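Local atomic coordinates of protocatechuate decarboxylase (Klebsiella pneumoniae, PDB entry 5O3M), a protein that decarboxylates 3,4-dihydroxybenzoate (protocatechuate) to catechol and can run in reverse to carboxylate catechols, as a UbiD-family enzyme dependent on prenylated flavin. Residues Phe168-Leu173 with Leu337-Gly342; Ile228-Asp233 with Ala281-Glu286. All blocks are in the same frame, centred on the assembly; numbering follows the deposited sequence.

Both contacts are buried, their centres about 10 Å apart, and both reach the antiparallel sheet in which strands 168-177 and 224-230 are neighbours. Contact 2 joins two strands within that sheet, so antiparallel backbone hydrogen bonds hold it, regular until a bulge at Glu282, with apolar side chains on one face. Contact 1 instead sets strand 168-177 across the short strand 337-339 of another sheet; a threonine hydroxyl, two waters and leucine packing do the work there, beside a bound pentane-1,5-diol. The contacts touch directly: Leu173 O probably accepts a hydrogen bond from Asn229 N, Gln338 OE1 probably accepts one from Leu232 N, and Leu337 packs on Ile283.

Contact 1: residues Phe168-Leu173 with Leu337-Gly342; sequences FFCLGL and LQTLVG. With 9JE (pentane-1,5-diol), chain G.
The hydroxyl oxygen of Thr339 receives Cys170 N-H, Cys170 N lying 3.2 Å from Thr339 OG1 in a rather bent bond (141° at the hydrogen). Thr339 OG1 also meets water 1 at an unusually short 2.5 Å, and water 1 donates to Phe168 O. OG1 is placed for this by standing opposite the threonine's own backbone N (chi1 -176°). One residue on, water 2 accepts from Leu171 N and donates to Gln338 O, so a second bridge spans strands that cross at 93° instead of pairing side by side. Apolar groups fill in around these bridges. Leu340 brings CD1 to 3.5 Å from Cys170 CB, a tight approach, while its CD2 meets Leu171 CD2 at 4.0 Å, the two leucines crossing at about a right angle. Leu171 CD1 also lies 3.6 Å from Thr339 O. Beyond, Leu337 CD1 reaches Phe169 CE1 at 3.6 Å, obliquely to the ring. Leu350 and Glu346 of helix 344-366 pack on Leu171. Pentane-1,5-diol donates from O07 to Cys170 O at 2.8 Å. Cys170 and Leu340 thus help wall a ligand pocket, completed by His347, Leu350 and Ala351, where strand 168-177 and the 337-342 segment face helix 344-366, in the UbiD fold.

Contact 2: residues Ile228-Asp233 with Ala281-Glu286; sequences INMGLD and AEIVIE
Met230 reaches over its strand partners from CB outward: CB lies 4.1 Å from Ile283 O, CG and SD carry the chain on in an extended run (chi2 -177°), and a bend at chi3 (-69°) turns the methyl CE back over the neighbouring strand. There CE meets two isoleucine branches, 3.7 Å from Ile283 CG2 and 3.6 Å from Ile285 CD1. Phe169 of strand 168-177 also packs on this methionine. Beneath these side chains, the backbones run antiparallel. Met230 N donates to Ile283 O and Ile283 N to Met230 O, and Ile228 and Ile285 form a second reciprocal pair, with Ile228 N 2.8 Å from Ile285 O. Between them, Asn229 and Val284 form a non-hydrogen-bonded pair, their side chains side by side on the other face; Asn229 OD1 touches Val284 CG2 at 3.5 Å but accepts its hydrogen bond from Ile278 N. Past the paired strands, Glu282 N donates to Gly231 O at 3.1 Å. Leu232 CD2 packs on Ala281 CB before Asp233 caps helix 234-240. With Glu282 and Ile283 both facing Met230, the strand pair ends in a classic beta bulge of the antiparallel Rift-related sheet.

Contact 1: residues Phe168-Leu173 with Leu337-Gly342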
# COMPACT_ATOMS: atom_id res chain seq x y z
N PHE A 168 23.92 40.68 8.22
CA PHE A 168 22.92 40.71 7.14
C PHE A 168 22.01 41.93 7.21
O PHE A 168 21.66 42.41 8.29
CB PHE A 168 22.02 39.45 7.17
CG PHE A 168 22.62 38.25 6.48
CD1 PHE A 168 23.55 37.45 7.13
CD2 PHE A 168 22.24 37.92 5.18
CE1 PHE A 168 24.10 36.34 6.50
CE2 PHE A 168 22.78 36.81 4.54
CZ PHE A 168 23.71 36.03 5.21
N PHE A 169 21.61 42.42 6.03
CA PHE A 169 20.36 43.14 5.85
C PHE A 169 19.36 42.17 5.23
O PHE A 169 19.64 41.59 4.17
CB PHE A 169 20.53 44.37 4.95
CG PHE A 169 21.65 45.31 5.39
CD1 PHE A 169 21.50 46.12 6.50
CD2 PHE A 169 22.83 45.37 4.66
CE1 PHE A 169 22.53 46.98 6.89
CE2 PHE A 169 23.85 46.22 5.05
CZ PHE A 169 23.69 47.04 6.16
N CYS A 170 18.22 41.99 5.89
CA CYS A 170 17.26 40.96 5.49
C CYS A 170 16.01 41.51 4.82
O CYS A 170 15.17 40.72 4.38
CB CYS A 170 16.85 40.10 6.69
SG CYS A 170 18.18 39.07 7.36
N LEU A 171 15.85 42.82 4.72
CA LEU A 171 14.64 43.38 4.11
C LEU A 171 15.01 44.40 3.04
O LEU A 171 14.48 45.51 2.99
CB LEU A 171 13.73 43.98 5.18
CG LEU A 171 12.83 42.98 5.91
CD1 LEU A 171 11.99 43.69 6.93
CD2 LEU A 171 11.94 42.19 4.93
N GLY A 172 15.94 44.02 2.16
CA GLY A 172 16.40 44.90 1.10
C GLY A 172 15.56 44.81 -0.16
O GLY A 172 15.51 43.76 -0.82
N LEU A 173 14.91 45.92 -0.52
CA LEU A 173 14.09 45.97 -1.73
C LEU A 173 14.94 46.53 -2.87
O LEU A 173 15.28 47.73 -2.89
CB LEU A 173 12.83 46.80 -1.50
CG LEU A 173 11.84 46.80 -2.66
CD1 LEU A 173 10.81 45.64 -2.52
CD2 LEU A 173 11.14 48.15 -2.74
N LEU A 337 17.00 51.49 10.75
CA LEU A 337 17.38 50.30 10.00
C LEU A 337 16.38 49.20 10.31
O LEU A 337 16.30 48.73 11.46
CB LEU A 337 18.80 49.85 10.34
CG LEU A 337 19.01 48.58 9.51
CD1 LEU A 337 19.74 48.87 8.22
CD2 LEU A 337 19.68 47.50 10.31
N GLN A 338 15.61 48.78 9.31
CA GLN A 338 14.57 47.77 9.48
C GLN A 338 15.03 46.45 8.86
O GLN A 338 15.54 46.44 7.73
CB GLN A 338 13.25 48.21 8.85
CG GLN A 338 12.19 47.15 8.84
CD GLN A 338 10.92 47.60 8.11
OE1 GLN A 338 10.94 48.56 7.34
NE2 GLN A 338 9.81 46.91 8.36
N THR A 339 14.89 45.37 9.61
CA THR A 339 15.22 44.03 9.14
C THR A 339 14.28 43.06 9.84
O THR A 339 13.23 43.47 10.34
CB THR A 339 16.72 43.74 9.38
OG1 THR A 339 17.06 42.46 8.82
CG2 THR A 339 17.04 43.75 10.86
N LEU A 340 14.64 41.78 9.90
CA LEU A 340 13.77 40.80 10.53
C LEU A 340 14.60 39.80 11.32
O LEU A 340 15.82 39.68 11.14
CB LEU A 340 12.88 40.09 9.49
CG LEU A 340 13.55 39.51 8.23
CD1 LEU A 340 14.50 38.36 8.58
CD2 LEU A 340 12.49 39.04 7.26
N VAL A 341 13.93 39.07 12.22
CA VAL A 341 14.53 38.03 13.04
C VAL A 341 13.72 36.75 12.85
O VAL A 341 12.49 36.79 12.95
CB VAL A 341 14.56 38.42 14.53
CG1 VAL A 341 15.05 37.25 15.38
CG2 VAL A 341 15.42 39.68 14.75
N GLY A 342 14.40 35.63 12.58
CA GLY A 342 13.75 34.33 12.63
C GLY A 342 14.12 33.35 11.53
O GLY A 342 14.85 32.38 11.76
C02 9JE G . 10.31 36.69 0.43
C03 9JE G . 10.28 37.54 1.68
C04 9JE G . 11.22 37.05 2.78
C05 9JE G . 12.46 37.93 2.97
C06 9JE G . 13.49 37.33 3.93
O01 9JE G . 9.03 36.16 0.22
O07 9JE G . 14.71 38.04 3.87
O HOH W 1 19.29 41.61 9.67
O HOH W 2 17.19 45.05 6.01

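Contact 2: residues Ile228-Asp233 with Ala281-Glu286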
# COMPACT_ATOMS: atom_id res chain seq x y z
N ILE A 228 19.15 49.44 -3.18
CA ILE A 228 18.61 48.55 -2.16
C ILE A 228 17.92 49.44 -1.14
O ILE A 228 18.59 50.19 -0.41
CB ILE A 228 19.71 47.71 -1.49
CG1 ILE A 228 20.60 47.02 -2.54
CG2 ILE A 228 19.10 46.77 -0.48
CD1 ILE A 228 19.90 45.93 -3.35
N ASN A 229 16.60 49.36 -1.07
CA ASN A 229 15.79 50.26 -0.25
C ASN A 229 15.28 49.52 0.98
O ASN A 229 14.67 48.46 0.87
CB ASN A 229 14.63 50.82 -1.07
CG ASN A 229 15.09 51.55 -2.33
OD1 ASN A 229 15.18 52.77 -2.35
ND2 ASN A 229 15.39 50.80 -3.39
N MET A 230 15.50 50.10 2.16
CA MET A 230 15.17 49.45 3.42
C MET A 230 14.47 50.44 4.35
O MET A 230 14.85 51.61 4.40
CB MET A 230 16.42 48.91 4.10
CG MET A 230 17.27 48.06 3.18
SD MET A 230 18.69 47.37 4.05
CE MET A 230 19.64 48.86 4.31
N GLY A 231 13.47 49.96 5.09
CA GLY A 231 12.70 50.81 5.99
C GLY A 231 11.52 51.41 5.26
O GLY A 231 11.55 52.59 4.90
N LEU A 232 10.48 50.62 5.03
CA LEU A 232 9.43 50.98 4.10
C LEU A 232 8.06 50.80 4.74
O LEU A 232 7.89 50.04 5.70
CB LEU A 232 9.51 50.13 2.81
CG LEU A 232 10.90 49.96 2.21
CD1 LEU A 232 10.91 48.95 1.05
CD2 LEU A 232 11.44 51.30 1.75
N ASP A 233 7.08 51.52 4.19
CA ASP A 233 5.67 51.21 4.38
C ASP A 233 5.48 49.70 4.27
O ASP A 233 5.88 49.09 3.27
CB ASP A 233 4.85 51.96 3.32
CG ASP A 233 3.34 51.73 3.46
OD1 ASP A 233 2.92 50.91 4.31
OD2 ASP A 233 2.58 52.38 2.70
N ALA A 281 12.13 56.08 1.73
CA ALA A 281 12.80 54.99 2.43
C ALA A 281 13.68 55.52 3.56
O ALA A 281 14.23 56.62 3.49
CB ALA A 281 13.66 54.19 1.45
N GLU A 282 13.81 54.71 4.62
CA GLU A 282 14.70 55.06 5.71
C GLU A 282 16.15 55.09 5.24
O GLU A 282 16.88 56.06 5.48
CB GLU A 282 14.54 54.08 6.87
CG GLU A 282 13.23 54.23 7.67
CD GLU A 282 13.14 55.54 8.45
OE1 GLU A 282 14.17 56.06 8.94
OE2 GLU A 282 12.00 56.06 8.58
N ILE A 283 16.59 54.03 4.56
CA ILE A 283 17.98 53.83 4.17
C ILE A 283 18.02 53.34 2.73
O ILE A 283 17.22 52.48 2.34
CB ILE A 283 18.69 52.81 5.11
CG1 ILE A 283 18.67 53.30 6.56
CG2 ILE A 283 20.12 52.50 4.64
CD1 ILE A 283 19.39 52.39 7.52
N VAL A 284 18.94 53.88 1.93
CA VAL A 284 19.14 53.45 0.55
C VAL A 284 20.62 53.14 0.32
O VAL A 284 21.47 54.02 0.49
CB VAL A 284 18.66 54.50 -0.47
CG1 VAL A 284 18.99 54.05 -1.89
CG2 VAL A 284 17.17 54.75 -0.30
N ILE A 285 20.92 51.92 -0.08
CA ILE A 285 22.26 51.55 -0.54
C ILE A 285 22.27 51.58 -2.07
O ILE A 285 21.54 50.82 -2.72
CB ILE A 285 22.68 50.17 -0.01
CG1 ILE A 285 22.65 50.16 1.52
CG2 ILE A 285 24.07 49.85 -0.47
CD1 ILE A 285 22.55 48.76 2.13
N GLU A 286 23.07 52.48 -2.64
CA GLU A 286 23.26 52.58 -4.08
C GLU A 286 24.55 51.87 -4.45
O GLU A 286 25.58 52.07 -3.80
CB GLU A 286 23.31 54.05 -4.54
CG GLU A 286 22.15 54.92 -4.02
CD GLU A 286 22.09 56.31 -4.67
OE1 GLU A 286 23.02 56.66 -5.43
OE2 GLU A 286 21.11 57.06 -4.41